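Local coordinates for protein D-ribose pyranase (Bacillus subtilis, PDB 1OGD) that probably catalyses the interconversion of the beta-pyranose and beta-furanose forms of D-ribose, working as a decamer built as a dimer of pentamers, at residues A[50-55]-A[77-82]; A[57-62]-A[86-91]. One frame throughout, in Å; residues are numbered along the deposited sequence.

Contacts 1 and 2 join helix 51-61 to helix 78-87 at two levels along their length. Contact 1 lies at their N-terminal ends and is largely polar, while contact 2 lies where both helices finish and is purely apolar. The two centres are 12 Å apart, and the contacts touch where Ala55 O lies 3.8 Å from Leu87 CD2. Contact 1 lies nearer the substrate-binding residues of the same chain: the side chain of Phe51 is about 4 Å from that of Ala121, a substrate-binding residue, and about 9 Å from a bound beta-D-ribopyranose. The side chain of Phe88 in contact 2 is about 12 Å from that of substrate-binding Asn122.

Contact 1 (A[50-55]-A[77-82])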
loop_
_atom_site.group_PDB
_atom_site.type_symbol
_atom_site.label_atom_id
_atom_site.label_comp_id
_atom_site.label_asym_id
_atom_site.label_seq_id
_atom_site.Cartn_x
_atom_site.Cartn_y
_atom_site.Cartn_z
ATOM N N ALA A 50 14.212 11.738 29.957
ATOM C CA ALA A 50 13.295 12.325 30.921
ATOM C C ALA A 50 12.390 13.345 30.244
ATOM O O ALA A 50 12.741 13.917 29.213
ATOM C CB ALA A 50 14.084 12.990 32.051
ATOM N N PHE A 51 11.219 13.559 30.831
ATOM C CA PHE A 51 10.253 14.514 30.314
ATOM C C PHE A 51 10.894 15.891 30.156
ATOM O O PHE A 51 10.724 16.562 29.133
ATOM C CB PHE A 51 9.071 14.621 31.273
ATOM C CG PHE A 51 8.085 15.688 30.904
ATOM C CD1 PHE A 51 7.189 15.497 29.857
ATOM C CD2 PHE A 51 8.047 16.888 31.610
ATOM C CE1 PHE A 51 6.264 16.484 29.516
ATOM C CE2 PHE A 51 7.130 17.883 31.280
ATOM C CZ PHE A 51 6.234 17.682 30.230
ATOM N N GLN A 52 11.628 16.312 31.181
ATOM C CA GLN A 52 12.273 17.617 31.158
ATOM C C GLN A 52 13.268 17.746 30.021
ATOM O O GLN A 52 13.252 18.732 29.294
ATOM C CB GLN A 52 12.979 17.892 32.489
ATOM C CG GLN A 52 12.079 17.733 33.698
ATOM C CD GLN A 52 12.666 18.356 34.946
ATOM O OE1 GLN A 52 13.884 18.428 35.106
ATOM N NE2 GLN A 52 11.795 18.799 35.847
ATOM N N ASP A 53 14.136 16.754 29.863
ATOM C CA ASP A 53 15.127 16.808 28.799
ATOM C C ASP A 53 14.491 16.882 27.424
ATOM O O ASP A 53 14.930 17.658 26.574
ATOM C CB ASP A 53 16.060 15.602 28.869
ATOM C CG ASP A 53 16.944 15.632 30.096
ATOM O OD1 ASP A 53 17.323 16.744 30.523
ATOM O OD2 ASP A 53 17.272 14.552 30.627
ATOM N N THR A 54 13.451 16.087 27.204
ATOM C CA THR A 54 12.787 16.092 25.910
ATOM C C THR A 54 12.096 17.428 25.647
ATOM O O THR A 54 12.223 17.998 24.566
ATOM C CB THR A 54 11.768 14.940 25.822
ATOM O OG1 THR A 54 12.441 13.703 26.089
ATOM C CG2 THR A 54 11.154 14.871 24.428
ATOM N N ALA A 55 11.371 17.932 26.638
ATOM C CA ALA A 55 10.675 19.201 26.497
ATOM C C ALA A 55 11.656 20.350 26.228
ATOM O O ALA A 55 11.358 21.270 25.461
ATOM C CB ALA A 55 9.857 19.485 27.761
ATOM N N ASN A 77 2.509 15.869 40.292
ATOM C CA ASN A 77 3.873 16.000 39.790
ATOM C C ASN A 77 4.333 17.451 39.857
ATOM O O ASN A 77 4.583 18.080 38.827
ATOM C CB ASN A 77 3.932 15.507 38.343
ATOM C CG ASN A 77 5.265 14.892 37.991
ATOM O OD1 ASN A 77 6.319 15.465 38.268
ATOM N ND2 ASN A 77 5.227 13.719 37.368
ATOM N N GLN A 78 4.458 17.969 41.075
ATOM C CA GLN A 78 4.857 19.354 41.294
ATOM C C GLN A 78 6.190 19.760 40.669
ATOM O O GLN A 78 6.329 20.875 40.170
ATOM C CB GLN A 78 4.880 19.655 42.796
ATOM C CG GLN A 78 5.033 21.135 43.126
ATOM C CD GLN A 78 3.985 22.002 42.440
ATOM O OE1 GLN A 78 2.782 21.771 42.579
ATOM N NE2 GLN A 78 4.439 23.007 41.698
ATOM N N GLU A 79 7.172 18.865 40.692
ATOM C CA GLU A 79 8.474 19.191 40.127
ATOM C C GLU A 79 8.393 19.476 38.627
ATOM O O GLU A 79 8.870 20.512 38.162
ATOM C CB GLU A 79 9.470 18.059 40.382
ATOM C CG GLU A 79 10.899 18.424 40.012
ATOM C CD GLU A 79 11.862 17.261 40.153
ATOM O OE1 GLU A 79 11.699 16.259 39.424
ATOM O OE2 GLU A 79 12.784 17.351 40.994
ATOM N N ASN A 80 7.791 18.563 37.869
ATOM C CA ASN A 80 7.668 18.754 36.430
ATOM C C ASN A 80 6.672 19.855 36.089
ATOM O O ASN A 80 6.727 20.439 35.007
ATOM C CB ASN A 80 7.264 17.446 35.753
ATOM C CG ASN A 80 8.391 16.439 35.726
ATOM O OD1 ASN A 80 9.453 16.698 35.163
ATOM N ND2 ASN A 80 8.169 15.285 36.338
ATOM N N ALA A 81 5.765 20.142 37.015
ATOM C CA ALA A 81 4.777 21.194 36.807
ATOM C C ALA A 81 5.483 22.548 36.828
ATOM O O ALA A 81 5.131 23.461 36.073
ATOM C CB ALA A 81 3.717 21.138 37.900
ATOM N N LYS A 82 6.482 22.671 37.701
ATOM C CA LYS A 82 7.250 23.909 37.825
ATOM C C LYS A 82 8.174 24.066 36.626
ATOM O O LYS A 82 8.340 25.164 36.094
ATOM C CB LYS A 82 8.090 23.902 39.107
ATOM C CG LYS A 82 7.288 23.865 40.395
ATOM C CD LYS A 82 8.201 24.030 41.611
ATOM C CE LYS A 82 7.438 23.865 42.923
ATOM N NZ LYS A 82 6.316 24.841 43.076
HETATM O O HOH W 1 11.498 14.788 34.019
#
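Phe51 and Gln52 meet Asn80 in a small, mainly polar contact between the first turns of helices 51-61 and 78-87. The two short axes run almost parallel, at 13°, and come no nearer than 11.1 Å, so side chains must span the gap. Gln52, its chain extended beyond CG, lies across the end of Asn80 with the two amide planes nearly perpendicular. Gln52 NE2 gives Asn80 OD1 a weak hydrogen bond of 3.2 Å, bent to 129° at the hydrogen, and Gln52 CG packs equally close to Asn80 OD1, at 3.2 Å. A water adds a second link, donating to Asn80 OD1 at 3.0 Å and accepting from Gln52 N at 3.2 Å, so this one oxygen receives both the side chain and, through water, the backbone of Gln52. Phe51 also reaches this oxygen, its CG turned anti to the backbone N (chi1 174°); ring atom CD2 lies 3.8 Å from Asn80 OD1, which approaches the ring obliquely. The Asn80 amide is also held through its nitrogen, since Asn80 ND2 donates to Asn77 OD1 at 2.7 Å, and that oxygen accepts a weak capping bond from Asn80 N as well. With an alanine in place of Asn80, Gln52 NE2 and the water would probably lose their shared acceptor, and Asn77 OD1 its side-chain donor. Asn77 ND2 hydrogen-bonds to Thr118 OG1 and to the O of Pro119, a ribose-pocket residue. This is an asparagine N-cap whose third helical residue, Asn80, also meets the parallel neighbouring helix, in the alpha/beta fold of the RbsD/FucU family.

Contact 2 (A[57-62]-A[86-91]); sequences VLAEEM and NLFSEQ
Ala59 and Leu87 are the residues whose CA atoms come closest, 8.0 Å apart, at the point where helix 78-87 ends and Phe88 is the first residue to leave helical geometry. The setting is an alpha/beta fold: helix 78-87 forms part of the crossover between the neighbouring parallel strands 64-70 and 92-96, and helix 51-61 packs beside it. The principle illustrated is that a methyl group on one helix can be received by two consecutive side chains at the end of another. Ala59 CB points toward segment 86-91 and is met by Leu87 CD1 at 4.0 Å, with Leu87 CD2 hardly farther away. With CG anti to the backbone N (chi1 176°), the branch of Leu87 extends to the alanine, and both its methyls lie close to Ala59 CB. Phe88 brings the outer part of its ring, and its CZ also lies 4.0 Å from Ala59 CB. The two receiving side chains support each other, for Leu87 CG sits 3.7 Å above one face of the Phe88 ring, displaced toward its rim. Beyond the alanine, the Phe88 ring also packs against Leu125, Val64 and Val67 of the sheet, so the ring lies between helix and strands. The backbone of Ala59 serves the assembly instead, its O accepting a hydrogen bond from Lys3 of a neighbouring subunit. No hydrogen bond crosses between the two segments; within 86-91, Ser89 OG donates to Asn86 O at 2.8 Å, from above the carbonyl plane.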
loop_
_atom_site.group_PDB
_atom_site.type_symbol
_atom_site.label_atom_id
_atom_site.label_comp_id
_atom_site.label_asym_id
_atom_site.label_seq_id
_atom_site.Cartn_x
_atom_site.Cartn_y
_atom_site.Cartn_z
ATOM N N VAL A 57 14.620 20.235 24.648
ATOM C CA VAL A 57 15.094 20.181 23.271
ATOM C C VAL A 57 14.027 20.700 22.311
ATOM O O VAL A 57 14.320 21.497 21.415
ATOM C CB VAL A 57 15.475 18.743 22.858
ATOM C CG1 VAL A 57 15.831 18.704 21.377
ATOM C CG2 VAL A 57 16.657 18.262 23.683
ATOM N N LEU A 58 12.788 20.254 22.497
ATOM C CA LEU A 58 11.702 20.695 21.627
ATOM C C LEU A 58 11.494 22.205 21.715
ATOM O O LEU A 58 11.226 22.865 20.710
ATOM C CB LEU A 58 10.396 19.968 21.978
ATOM C CG LEU A 58 10.039 18.716 21.157
ATOM C CD1 LEU A 58 10.092 19.050 19.672
ATOM C CD2 LEU A 58 10.994 17.588 21.453
ATOM N N ALA A 59 11.626 22.744 22.923
ATOM C CA ALA A 59 11.447 24.170 23.151
ATOM C C ALA A 59 12.391 25.020 22.301
ATOM O O ALA A 59 12.002 26.068 21.794
ATOM C CB ALA A 59 11.647 24.489 24.641
ATOM N N GLU A 60 13.627 24.567 22.136
ATOM C CA GLU A 60 14.594 25.330 21.357
ATOM C C GLU A 60 14.596 25.059 19.857
ATOM O O GLU A 60 15.265 25.768 19.106
ATOM C CB GLU A 60 16.004 25.111 21.903
ATOM C CG GLU A 60 16.509 23.695 21.800
ATOM C CD GLU A 60 17.971 23.581 22.197
ATOM O OE1 GLU A 60 18.814 24.229 21.534
ATOM O OE2 GLU A 60 18.276 22.847 23.167
ATOM N N GLU A 61 13.857 24.047 19.413
ATOM C CA GLU A 61 13.810 23.719 17.989
ATOM C C GLU A 61 12.455 24.027 17.382
ATOM O O GLU A 61 12.284 23.989 16.165
ATOM C CB GLU A 61 14.115 22.239 17.769
ATOM C CG GLU A 61 15.502 21.801 18.184
ATOM C CD GLU A 61 16.592 22.622 17.526
ATOM O OE1 GLU A 61 16.339 23.222 16.455
ATOM O OE2 GLU A 61 17.708 22.655 18.084
ATOM N N MET A 62 11.497 24.352 18.237
ATOM C CA MET A 62 10.143 24.631 17.796
ATOM C C MET A 62 9.590 25.908 18.408
ATOM O O MET A 62 9.749 26.145 19.603
ATOM C CB MET A 62 9.256 23.451 18.199
ATOM C CG MET A 62 7.793 23.588 17.878
ATOM S SD MET A 62 6.860 22.206 18.593
ATOM C CE MET A 62 5.265 22.909 18.602
ATOM N N ASN A 86 8.393 27.367 34.274
ATOM C CA ASN A 86 9.685 28.027 34.115
ATOM C C ASN A 86 10.188 28.002 32.678
ATOM O O ASN A 86 10.670 29.015 32.170
ATOM C CB ASN A 86 10.721 27.369 35.030
ATOM C CG ASN A 86 10.449 27.627 36.504
ATOM O OD1 ASN A 86 10.995 26.946 37.376
ATOM N ND2 ASN A 86 9.611 28.621 36.791
ATOM N N LEU A 87 10.081 26.847 32.024
ATOM C CA LEU A 87 10.537 26.709 30.645
ATOM C C LEU A 87 9.709 27.550 29.678
ATOM O O LEU A 87 10.258 28.206 28.795
ATOM C CB LEU A 87 10.505 25.235 30.212
ATOM C CG LEU A 87 10.868 24.925 28.750
ATOM C CD1 LEU A 87 12.258 25.457 28.437
ATOM C CD2 LEU A 87 10.808 23.425 28.508
ATOM N N PHE A 88 8.391 27.539 29.839
ATOM C CA PHE A 88 7.537 28.312 28.949
ATOM C C PHE A 88 6.982 29.573 29.605
ATOM O O PHE A 88 5.768 29.770 29.700
ATOM C CB PHE A 88 6.410 27.427 28.409
ATOM C CG PHE A 88 6.905 26.261 27.595
ATOM C CD1 PHE A 88 7.043 25.001 28.167
ATOM C CD2 PHE A 88 7.283 26.437 26.267
ATOM C CE1 PHE A 88 7.551 23.934 27.427
ATOM C CE2 PHE A 88 7.794 25.374 25.518
ATOM C CZ PHE A 88 7.929 24.121 26.100
ATOM N N SER A 89 7.902 30.433 30.034
ATOM C CA SER A 89 7.585 31.698 30.693
ATOM C C SER A 89 6.701 32.615 29.859
ATOM O O SER A 89 5.665 33.082 30.330
ATOM C CB SER A 89 8.877 32.442 31.032
ATOM O OG SER A 89 9.760 31.619 31.771
ATOM N N GLU A 90 7.116 32.877 28.623
ATOM C CA GLU A 90 6.372 33.764 27.733
ATOM C C GLU A 90 5.118 33.151 27.124
ATOM O O GLU A 90 4.151 33.858 26.842
ATOM C CB GLU A 90 7.277 34.263 26.605
ATOM C CG GLU A 90 8.497 35.035 27.082
ATOM C CD GLU A 90 9.200 35.766 25.951
ATOM O OE1 GLU A 90 9.583 35.107 24.957
ATOM O OE2 GLU A 90 9.369 37.000 26.058
ATOM N N GLN A 91 5.134 31.840 26.917
ATOM C CA GLN A 91 3.991 31.158 26.329
ATOM C C GLN A 91 2.811 31.064 27.283
ATOM O O GLN A 91 2.962 31.166 28.503
ATOM C CB GLN A 91 4.379 29.746 25.883
ATOM C CG GLN A 91 5.384 29.695 24.752
ATOM C CD GLN A 91 6.728 30.271 25.138
ATOM O OE1 GLN A 91 7.377 29.795 26.073
ATOM N NE2 GLN A 91 7.157 31.301 24.418
#